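Local coordinates for protein-tyrosine-phosphatase (Vibrio vulnificus, PDB 7DHF) that probably hydrolyses phosphotyrosine on proteins to tyrosine and free phosphate, as a low-molecular-weight protein tyrosine phosphatase, at residues 16-21 and 87-92; 121-124 and 130-133; 25-28 and 34-37; 10-15 and 91-96. The protein carries 1 engineered substitution. All blocks are in the same frame, centred on the assembly; numbering follows the deposited sequence. Where two conformers were deposited one is given.

Contact 1 (16-21 and 87-92). With PO4 (phosphate ion), chain E.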
loop_
_atom_site.group_PDB
_atom_site.type_symbol
_atom_site.label_atom_id
_atom_site.label_comp_id
_atom_site.label_asym_id
_atom_site.label_seq_id
_atom_site.Cartn_x
_atom_site.Cartn_y
_atom_site.Cartn_z
ATOM N N ILE A 16 5.705 6.040 -0.395
ATOM C CA ILE A 16 5.358 7.442 -0.164
ATOM C C ILE A 16 4.040 7.859 -0.800
ATOM O O ILE A 16 3.477 8.895 -0.398
ATOM C CB ILE A 16 6.493 8.400 -0.602
ATOM C CG1 ILE A 16 6.862 8.172 -2.072
ATOM C CG2 ILE A 16 7.704 8.243 0.310
ATOM C CD1 ILE A 16 7.716 9.277 -2.674
ATOM N N CYS A 17 3.501 7.125 -1.776
ATOM C CA CYS A 17 2.271 7.531 -2.450
ATOM C C CYS A 17 1.156 6.501 -2.277
ATOM O O CYS A 17 0.286 6.668 -1.418
ATOM C CB CYS A 17 2.536 7.798 -3.936
ATOM S SG CYS A 17 3.581 9.250 -4.253
ATOM N N ARG A 18 1.172 5.436 -3.082
ATOM C CA ARG A 18 0.058 4.488 -3.086
ATOM C C ARG A 18 0.010 3.676 -1.801
ATOM O O ARG A 18 -1.062 3.488 -1.213
ATOM C CB ARG A 18 0.180 3.533 -4.269
ATOM C CG ARG A 18 0.046 4.171 -5.628
ATOM C CD ARG A 18 0.586 3.242 -6.693
ATOM N NE ARG A 18 2.022 3.043 -6.526
ATOM C CZ ARG A 18 2.763 2.244 -7.283
ATOM N NH1 ARG A 18 2.205 1.555 -8.271
ATOM N NH2 ARG A 18 4.063 2.134 -7.051
ATOM N N SER A 19 1.150 3.145 -1.370
ATOM C CA SER A 19 1.106 2.186 -0.274
ATOM C C SER A 19 0.751 2.841 1.060
ATOM O O SER A 19 -0.025 2.253 1.824
ATOM C CB SER A 19 2.371 1.319 -0.209
ATOM O OG SER A 19 3.558 2.080 -0.202
ATOM N N PRO A 20 1.245 4.046 1.391
ATOM C CA PRO A 20 0.714 4.701 2.599
ATOM C C PRO A 20 -0.756 5.058 2.478
ATOM O O PRO A 20 -1.498 4.964 3.463
ATOM C CB PRO A 20 1.607 5.938 2.770
ATOM C CG PRO A 20 2.201 6.176 1.444
ATOM C CD PRO A 20 2.355 4.822 0.809
ATOM N N THR A 21 -1.200 5.477 1.292
ATOM C CA THR A 21 -2.618 5.767 1.101
ATOM C C THR A 21 -3.456 4.515 1.320
ATOM O O THR A 21 -4.440 4.534 2.068
ATOM C CB THR A 21 -2.853 6.350 -0.295
ATOM O OG1 THR A 21 -2.128 7.581 -0.435
ATOM C CG2 THR A 21 -4.336 6.621 -0.531
ATOM N N LEU A 87 -0.608 -7.019 0.419
ATOM C CA LEU A 87 -1.351 -6.543 -0.745
ATOM C C LEU A 87 -0.455 -5.599 -1.534
ATOM O O LEU A 87 -0.102 -4.522 -1.043
ATOM C CB LEU A 87 -2.634 -5.838 -0.315
ATOM C CG LEU A 87 -3.640 -6.689 0.465
ATOM C CD1 LEU A 87 -4.843 -5.851 0.864
ATOM C CD2 LEU A 87 -4.084 -7.901 -0.338
ATOM N N VAL A 88 -0.090 -5.998 -2.754
ATOM C CA VAL A 88 0.790 -5.204 -3.606
ATOM C C VAL A 88 -0.048 -4.363 -4.560
ATOM O O VAL A 88 -1.164 -4.733 -4.942
ATOM C CB VAL A 88 1.800 -6.080 -4.381
ATOM C CG1 VAL A 88 2.731 -6.799 -3.419
ATOM C CG2 VAL A 88 1.080 -7.073 -5.293
ATOM N N MET A 89 0.514 -3.227 -4.976
ATOM C CA MET A 89 -0.216 -2.304 -5.838
ATOM C C MET A 89 -0.171 -2.712 -7.306
ATOM O O MET A 89 -1.089 -2.368 -8.060
ATOM C CB MET A 89 0.324 -0.885 -5.658
ATOM C CG MET A 89 -0.121 -0.237 -4.362
ATOM S SD MET A 89 -1.897 0.093 -4.362
ATOM C CE MET A 89 -2.185 0.435 -2.628
ATOM N N GLU A 90 0.866 -3.434 -7.730
ATOM C CA GLU A 90 0.984 -3.911 -9.100
ATOM C C GLU A 90 1.324 -5.393 -9.091
ATOM O O GLU A 90 2.060 -5.869 -8.223
ATOM C CB GLU A 90 2.085 -3.167 -9.870
ATOM C CG GLU A 90 1.841 -1.678 -10.021
ATOM C CD GLU A 90 2.972 -0.966 -10.746
ATOM O OE1 GLU A 90 3.627 -1.591 -11.606
ATOM O OE2 GLU A 90 3.212 0.221 -10.449
ATOM N N LYS A 91 0.790 -6.120 -10.077
ATOM C CA LYS A 91 1.074 -7.549 -10.169
ATOM C C LYS A 91 2.574 -7.809 -10.236
ATOM O O LYS A 91 3.076 -8.749 -9.609
ATOM C CB LYS A 91 0.365 -8.152 -11.385
ATOM C CG LYS A 91 0.847 -9.551 -11.773
ATOM C CD LYS A 91 0.736 -10.559 -10.631
ATOM C CE LYS A 91 -0.711 -10.838 -10.262
ATOM N NZ LYS A 91 -0.927 -12.274 -9.928
ATOM N N GLY A 92 3.306 -6.985 -10.988
ATOM C CA GLY A 92 4.744 -7.155 -11.098
ATOM C C GLY A 92 5.479 -7.057 -9.777
ATOM O O GLY A 92 6.597 -7.570 -9.659
HETATM P P PO4 E . 4.429 4.010 -3.684
HETATM O O1 PO4 E . 5.237 5.234 -3.304
HETATM O O2 PO4 E . 3.250 4.466 -4.509
HETATM O O3 PO4 E . 3.954 3.369 -2.402
HETATM O O4 PO4 E . 5.303 3.072 -4.485
HETATM O O HOH W 1 5.435 0.678 -9.121
#

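Contact 2 (121-124 and 130-133)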
loop_
_atom_site.group_PDB
_atom_site.type_symbol
_atom_site.label_atom_id
_atom_site.label_comp_id
_atom_site.label_asym_id
_atom_site.label_seq_id
_atom_site.Cartn_x
_atom_site.Cartn_y
_atom_site.Cartn_z
ATOM N N PRO A 121 -1.494 2.565 -10.769
ATOM C CA PRO A 121 -0.232 3.187 -11.181
ATOM C C PRO A 121 0.274 4.235 -10.202
ATOM O O PRO A 121 -0.490 4.896 -9.494
ATOM C CB PRO A 121 -0.583 3.830 -12.527
ATOM C CG PRO A 121 -2.036 4.113 -12.434
ATOM C CD PRO A 121 -2.627 3.016 -11.598
ATOM N N ASP A 122 1.593 4.388 -10.192
ATOM C CA ASP A 122 2.267 5.305 -9.280
ATOM C C ASP A 122 2.026 6.749 -9.710
ATOM O O ASP A 122 2.356 7.104 -10.850
ATOM C CB ASP A 122 3.759 4.990 -9.320
ATOM C CG ASP A 122 4.560 5.787 -8.310
ATOM O OD1 ASP A 122 3.961 6.547 -7.522
ATOM O OD2 ASP A 122 5.799 5.631 -8.295
ATOM N N PRO A 123 1.464 7.604 -8.858
ATOM C CA PRO A 123 1.254 9.012 -9.227
ATOM C C PRO A 123 2.438 9.927 -8.953
ATOM O O PRO A 123 2.340 11.128 -9.232
ATOM C CB PRO A 123 0.080 9.403 -8.323
ATOM C CG PRO A 123 0.314 8.620 -7.078
ATOM C CD PRO A 123 0.888 7.297 -7.534
ATOM N N TYR A 124 3.540 9.395 -8.432
ATOM C CA TYR A 124 4.645 10.231 -7.979
ATOM C C TYR A 124 5.121 11.159 -9.087
ATOM O O TYR A 124 5.306 10.741 -10.235
ATOM C CB TYR A 124 5.794 9.340 -7.506
ATOM C CG TYR A 124 6.938 10.084 -6.850
ATOM C CD1 TYR A 124 6.703 10.999 -5.830
ATOM C CD2 TYR A 124 8.253 9.844 -7.223
ATOM C CE1 TYR A 124 7.745 11.671 -5.221
ATOM C CE2 TYR A 124 9.301 10.511 -6.617
ATOM C CZ TYR A 124 9.041 11.421 -5.616
ATOM O OH TYR A 124 10.081 12.084 -5.010
ATOM N N ALA A 130 -3.431 12.792 -11.138
ATOM C CA ALA A 130 -2.938 11.424 -11.003
ATOM C C ALA A 130 -3.150 10.904 -9.589
ATOM O O ALA A 130 -3.440 9.718 -9.395
ATOM C CB ALA A 130 -1.460 11.359 -11.386
ATOM N N PHE A 131 -3.004 11.774 -8.588
ATOM C CA PHE A 131 -3.247 11.365 -7.209
ATOM C C PHE A 131 -4.729 11.104 -6.964
ATOM O O PHE A 131 -5.087 10.201 -6.198
ATOM C CB PHE A 131 -2.691 12.418 -6.251
ATOM C CG PHE A 131 -1.193 12.392 -6.138
ATOM C CD1 PHE A 131 -0.574 11.660 -5.140
ATOM C CD2 PHE A 131 -0.404 13.091 -7.037
ATOM C CE1 PHE A 131 0.800 11.628 -5.037
ATOM C CE2 PHE A 131 0.975 13.061 -6.940
ATOM C CZ PHE A 131 1.577 12.328 -5.939
ATOM N N VAL A 132 -5.605 11.884 -7.599
ATOM C CA VAL A 132 -7.040 11.632 -7.488
ATOM C C VAL A 132 -7.393 10.286 -8.109
ATOM O O VAL A 132 -8.195 9.522 -7.556
ATOM C CB VAL A 132 -7.837 12.792 -8.116
ATOM C CG1 VAL A 132 -9.325 12.457 -8.186
ATOM C CG2 VAL A 132 -7.621 14.070 -7.322
ATOM N N HIS A 133 -6.803 9.973 -9.264
ATOM C CA HIS A 133 -7.053 8.687 -9.908
ATOM C C HIS A 133 -6.566 7.538 -9.035
ATOM O O HIS A 133 -7.270 6.539 -8.848
ATOM C CB HIS A 133 -6.365 8.653 -11.274
ATOM C CG HIS A 133 -6.459 7.330 -11.967
ATOM N ND1 HIS A 133 -7.650 6.816 -12.436
ATOM C CD2 HIS A 133 -5.509 6.416 -12.278
ATOM C CE1 HIS A 133 -7.429 5.644 -13.002
ATOM N NE2 HIS A 133 -6.138 5.377 -12.920
#

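Contact 3 (25-28 and 34-37)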
loop_
_atom_site.group_PDB
_atom_site.type_symbol
_atom_site.label_atom_id
_atom_site.label_comp_id
_atom_site.label_asym_id
_atom_site.label_seq_id
_atom_site.Cartn_x
_atom_site.Cartn_y
_atom_site.Cartn_z
ATOM N N VAL A 25 -6.357 4.098 4.153
ATOM C CA VAL A 25 -7.724 3.837 3.705
ATOM C C VAL A 25 -8.214 2.512 4.271
ATOM O O VAL A 25 -9.313 2.423 4.832
ATOM C CB VAL A 25 -7.810 3.874 2.168
ATOM C CG1 VAL A 25 -9.183 3.398 1.690
ATOM C CG2 VAL A 25 -7.530 5.277 1.652
ATOM N N LEU A 26 -7.398 1.463 4.143
ATOM C CA LEU A 26 -7.791 0.156 4.654
ATOM C C LEU A 26 -7.903 0.169 6.174
ATOM O O LEU A 26 -8.806 -0.457 6.741
ATOM C CB LEU A 26 -6.790 -0.898 4.185
ATOM C CG LEU A 26 -7.236 -2.358 4.243
ATOM C CD1 LEU A 26 -8.449 -2.607 3.355
ATOM C CD2 LEU A 26 -6.090 -3.272 3.837
ATOM N N GLN A 27 -6.995 0.875 6.852
ATOM C CA GLN A 27 -7.043 0.921 8.308
ATOM C C GLN A 27 -8.349 1.543 8.788
ATOM O O GLN A 27 -8.932 1.092 9.780
ATOM C CB GLN A 27 -5.844 1.701 8.847
ATOM C CG GLN A 27 -5.733 1.706 10.365
ATOM C CD GLN A 27 -5.485 0.320 10.929
ATOM O OE1 GLN A 27 -4.338 -0.096 11.096
ATOM N NE2 GLN A 27 -6.560 -0.402 11.228
ATOM N N LYS A 28 -8.820 2.581 8.096
ATOM C CA LYS A 28 -10.080 3.213 8.472
ATOM C C LYS A 28 -11.252 2.260 8.272
ATOM O O LYS A 28 -12.193 2.246 9.074
ATOM C CB LYS A 28 -10.276 4.493 7.661
ATOM C CG LYS A 28 -11.516 5.280 8.033
ATOM C CD LYS A 28 -11.617 6.545 7.198
ATOM C CE LYS A 28 -12.937 7.259 7.412
ATOM N NZ LYS A 28 -13.120 8.367 6.433
ATOM N N THR A 34 -4.665 -4.613 11.971
ATOM C CA THR A 34 -3.481 -3.765 12.017
ATOM C C THR A 34 -2.932 -3.690 10.601
ATOM O O THR A 34 -2.583 -4.719 10.013
ATOM C CB THR A 34 -2.428 -4.342 12.963
ATOM O OG1 THR A 34 -2.982 -4.485 14.276
ATOM C CG2 THR A 34 -1.206 -3.432 13.034
ATOM N N VAL A 35 -2.863 -2.479 10.055
ATOM C CA VAL A 35 -2.434 -2.262 8.679
ATOM C C VAL A 35 -1.185 -1.397 8.698
ATOM O O VAL A 35 -1.148 -0.363 9.375
ATOM C CB VAL A 35 -3.537 -1.608 7.826
ATOM C CG1 VAL A 35 -3.167 -1.671 6.352
ATOM C CG2 VAL A 35 -4.882 -2.280 8.070
ATOM N N ALA A 36 -0.167 -1.820 7.953
ATOM C CA ALA A 36 1.059 -1.061 7.758
ATOM C C ALA A 36 1.395 -1.083 6.270
ATOM O O ALA A 36 0.647 -1.634 5.456
ATOM C CB ALA A 36 2.205 -1.643 8.596
ATOM N N SER A 37 2.527 -0.485 5.903
ATOM C CA SER A 37 2.936 -0.483 4.506
ATOM C C SER A 37 4.453 -0.438 4.401
ATOM O O SER A 37 5.155 -0.087 5.354
ATOM C CB SER A 37 2.305 0.677 3.725
ATOM O OG SER A 37 2.655 1.935 4.278
#

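Contact 4 (10-15 and 91-96). Engineered in segment 10-15: Ala12 (natural residue Cys). With PO4 (phosphate ion), chain E.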
loop_
_atom_site.group_PDB
_atom_site.type_symbol
_atom_site.label_atom_id
_atom_site.label_comp_id
_atom_site.label_asym_id
_atom_site.label_seq_id
_atom_site.Cartn_x
_atom_site.Cartn_y
_atom_site.Cartn_z
ATOM N N VAL A 10 0.534 -3.337 3.203
ATOM C CA VAL A 10 0.315 -2.811 1.860
ATOM C C VAL A 10 1.670 -2.444 1.270
ATOM O O VAL A 10 2.440 -1.698 1.884
ATOM C CB VAL A 10 -0.623 -1.596 1.901
ATOM C CG1 VAL A 10 -0.861 -1.049 0.502
ATOM C CG2 VAL A 10 -1.939 -1.970 2.566
ATOM N N VAL A 11 1.968 -2.964 0.080
ATOM C CA VAL A 11 3.309 -2.879 -0.483
ATOM C C VAL A 11 3.267 -2.245 -1.865
ATOM O O VAL A 11 2.418 -2.580 -2.698
ATOM C CB VAL A 11 3.984 -4.264 -0.534
ATOM C CG1 VAL A 11 5.301 -4.207 -1.304
ATOM C CG2 VAL A 11 4.217 -4.781 0.877
ATOM N N ALA A 12 4.199 -1.325 -2.097
ATOM C CA ALA A 12 4.485 -0.835 -3.436
ATOM C C ALA A 12 5.991 -0.624 -3.555
ATOM O O ALA A 12 6.762 -1.491 -3.133
ATOM C CB ALA A 12 3.677 0.426 -3.739
ATOM N N VAL A 13 6.431 0.505 -4.107
ATOM C CA VAL A 13 7.837 0.714 -4.459
ATOM C C VAL A 13 8.518 1.722 -3.527
ATOM O O VAL A 13 9.516 1.406 -2.882
ATOM C CB VAL A 13 7.994 1.104 -5.944
ATOM C CG1 VAL A 13 9.452 1.388 -6.284
ATOM C CG2 VAL A 13 7.442 0.003 -6.834
ATOM N N GLY A 14 8.000 2.947 -3.467
ATOM C CA GLY A 14 8.644 3.987 -2.684
ATOM C C GLY A 14 8.107 4.122 -1.273
ATOM O O GLY A 14 8.773 4.685 -0.400
ATOM N N ASN A 15 6.899 3.609 -1.044
ATOM C CA ASN A 15 6.211 3.747 0.239
ATOM C C ASN A 15 6.002 5.215 0.610
ATOM O O ASN A 15 6.080 5.598 1.779
ATOM C CB ASN A 15 6.918 2.959 1.350
ATOM C CG ASN A 15 6.043 2.736 2.585
ATOM O OD1 ASN A 15 6.535 2.754 3.714
ATOM N ND2 ASN A 15 4.751 2.507 2.376
ATOM N N LYS A 91 0.790 -6.120 -10.077
ATOM C CA LYS A 91 1.074 -7.549 -10.169
ATOM C C LYS A 91 2.574 -7.809 -10.236
ATOM O O LYS A 91 3.076 -8.749 -9.609
ATOM C CB LYS A 91 0.365 -8.152 -11.385
ATOM C CG LYS A 91 0.847 -9.551 -11.773
ATOM C CD LYS A 91 0.736 -10.559 -10.631
ATOM C CE LYS A 91 -0.711 -10.838 -10.262
ATOM N NZ LYS A 91 -0.927 -12.274 -9.928
ATOM N N GLY A 92 3.306 -6.985 -10.988
ATOM C CA GLY A 92 4.744 -7.155 -11.098
ATOM C C GLY A 92 5.479 -7.057 -9.777
ATOM O O GLY A 92 6.597 -7.570 -9.659
ATOM N N HIS A 93 4.878 -6.411 -8.776
ATOM C CA HIS A 93 5.520 -6.300 -7.472
ATOM C C HIS A 93 5.664 -7.647 -6.778
ATOM O O HIS A 93 6.537 -7.794 -5.917
ATOM C CB HIS A 93 4.718 -5.358 -6.575
ATOM C CG HIS A 93 4.689 -3.942 -7.056
ATOM N ND1 HIS A 93 3.752 -3.030 -6.625
ATOM C CD2 HIS A 93 5.485 -3.280 -7.929
ATOM C CE1 HIS A 93 3.969 -1.867 -7.212
ATOM N NE2 HIS A 93 5.016 -1.992 -8.008
ATOM N N MET A 94 4.830 -8.630 -7.124
ATOM C CA MET A 94 4.896 -9.922 -6.448
ATOM C C MET A 94 6.241 -10.597 -6.674
ATOM O O MET A 94 6.851 -11.120 -5.734
ATOM C CB MET A 94 3.754 -10.820 -6.920
ATOM C CG MET A 94 2.384 -10.279 -6.579
ATOM S SD MET A 94 1.113 -11.538 -6.745
ATOM C CE MET A 94 -0.363 -10.553 -6.509
ATOM N N GLU A 95 6.723 -10.604 -7.918
ATOM C CA GLU A 95 8.005 -11.242 -8.195
ATOM C C GLU A 95 9.151 -10.491 -7.527
ATOM O O GLU A 95 10.088 -11.110 -7.008
ATOM C CB GLU A 95 8.225 -11.369 -9.704
ATOM C CG GLU A 95 7.408 -12.485 -10.345
ATOM C CD GLU A 95 7.764 -12.718 -11.802
ATOM O OE1 GLU A 95 8.673 -12.033 -12.314
ATOM O OE2 GLU A 95 7.132 -13.592 -12.436
ATOM N N ALA A 96 9.093 -9.158 -7.520
ATOM C CA ALA A 96 10.109 -8.388 -6.813
ATOM C C ALA A 96 10.055 -8.667 -5.316
ATOM O O ALA A 96 11.095 -8.746 -4.652
ATOM C CB ALA A 96 9.917 -6.896 -7.088
HETATM P P PO4 E . 4.429 4.010 -3.684
HETATM O O1 PO4 E . 5.237 5.234 -3.304
HETATM O O2 PO4 E . 3.250 4.466 -4.509
HETATM O O3 PO4 E . 3.954 3.369 -2.402
HETATM O O4 PO4 E . 5.303 3.072 -4.485
#

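Contact 1 (16-21 and 87-92)
Arg18 meets Glu90 in a salt bridge: Arg18 NH1 lies 2.7 Å from Glu90 OE2, with an N-H...O angle of 152°. The carboxylate oxygen sits close to the guanidinium plane and receives the bond on its anti lone pair, while the two flat groups are turned 56° apart. A water bridges the pair, accepting from Arg18 NH2 and donating to Glu90 OE2. Met89 comes over one face of the guanidinium with CB; its chain, bent at chi2 (-68°), lays CG 3.8 Å from Arg18 CB and brings CE to 3.5 Å from Arg18 O. At the edge, Arg18 NE donates to phosphate O2 at 2.8 Å in an almost straight bond, and NH2 reaches phosphate O4. Farther out, Ile120 O also binds NH1, so phosphate, Glu90 and Ile120 together fix the guanidinium's rotation. Phosphate O2 also takes the backbone N of Arg18, and Ser19 OG, positioned by Asn15 ND2, lies 2.6 Å from phosphate O3. The backbone N-H groups of Ile16 and Cys17, both to O1, and of Ser19, to O3, add to the cradle. Such a loop, wrapped round an anion and running into a helix with Cys17 at its N-cap, is the phosphate-binding P-loop of the tyrosine phosphatases.

Contact 2 (121-124 and 130-133)
The loop 121-124 runs past the first turns of helix 128-146, closest at Pro123 and Ala130, whose CA atoms are 5.2 Å apart. Pro123 carries the contact. Its CB stands over the centre of the Phe131 ring, 3.7 Å from the centroid and only 3° off the ring normal, a CH-pi contact of nearly ideal alignment; CG lies over the CD1-CE1 side of the same face, 3.7 Å from CE1. With CG anti to its own carbonyl carbon (chi1 -75°), Phe131 swings its ring back beneath the proline. Ala130 CB fills in beside it, 3.9 Å from Pro123 CB. At the outer margin Pro121 CG approaches the edge of the His133 ring at CD2, 4.2 Å away. Within the loop, Asp122 OD1 accepts from Tyr124 N at 3.0 Å, an Asx turn in which the donor stands 63° out of the carboxylate plane. Beyond the pair, Phe131 also packs on Met55 and Val59 of helix 54-61, and Pro123 on Arg18. The contact is therefore mainly apolar, led by the CH-pi contact of Pro123 on Phe131, while the polar turn holds one carboxylate oxygen of Asp122, the predicted proton donor, in a defined orientation near the phosphate site.

Contact 3 (25-28 and 34-37)
The beta-alpha-beta unit formed by strand 7-12, helix 18-29 and strand 34-39 is closed here, where the last turns of the helix lie against the start of the second strand. Gln27 and Val35 do most of the work. Gln27 OE1 accepts the backbone N-H of Val35 at 3.0 Å, with an angle of 153° at the hydrogen; the donor stands 38° above the amide plane, so the bond does not follow a lone pair. The glutamine leaves the helix with CG anti to N (chi1 -175°) and then bends at chi2, which lays the amide alongside Val35. Val35 slides past in the opposite direction: its CG2 is 3.9 Å from both Gln27 CD and Gln27 CA. The other branch, CG1, meets Leu26 CD2 at 4.2 Å, a looser touch, the two side chains crossing at about a right angle. Gln27 NE2 is held as well, by Lys33 O, and Val35 packs further on Val10 of the neighbouring strand. Both ends of the glutamine amide thus grip backbone groups two residues apart, Lys33 O and Val35 N. That fixes the rotation of the amide and ties the helix to the edge strand, while Leu26 and Val35 join the aliphatic packing between helix and sheet.

Contact 4 (10-15 and 91-96)
The phosphate-binding loop that follows strand 7-12 is backed here by the first turn of helix 92-100, with His93 as the residue that reaches across. Its CB points at the loop, and chi1 of -65° puts CG beside the backbone N, sending the imidazole toward residues 11-13. Val13 CG2 comes within 3.4 Å of His93 NE2, an oblique approach, and the two side chains cross at about a right angle. Ala12, engineered from Cys at the position of the predicted nucleophile, lies nearest by its CA, 3.9 Å from His93 ND1, and its carbonyl carbon sits over one face of the ring, offset toward the rim. Ala12 CB itself turns largely the other way, toward the phosphate, where it is 3.2 Å from O4. Around that anion the loop backbone does the binding: Val13 N donates to phosphate O4 at 2.8 Å and Gly14 N to the same oxygen at 2.9 Å, so two N-H groups share one acceptor. Asn15 N adds a weak bond to O3. The Asn15 side chain ties the loop to its surroundings: ND2 bonds Ser19 OG and Ser37 OG while OD1 takes Gln73 N, and Val88 and Ile40 pack on His93. The segments thus meet by van der Waals packing, whereas the polar work is done on the phosphate side. Backbone N-H groups converging on one anion would probably stabilise its negative charge, and the imidazole packs against the start of the loop at residues 12-13.

Contacts 1, 3 and 4 are built on one parallel sheet: strand 7-12 lies between 34-39 and 85-88, and contacts 1 and 3 share helix 18-29. Contacts 1 and 4 are the closest pair, centres 6 Å apart, both touching the phosphate and both ending on the same part of the chain around residues 91-92. Contact 3 is nested inside the loops they close, and its centre is 16 Å from that of contact 4. Contact 2 follows later in sequence and touches contact 1, with Cys17 SG 3.7 Å from Phe131 CE1. Two loops far apart in sequence, the phosphate-binding loop between strand 7-12 and helix 18-29 and the one carrying Asp122, are thereby gathered at one end of the sheet.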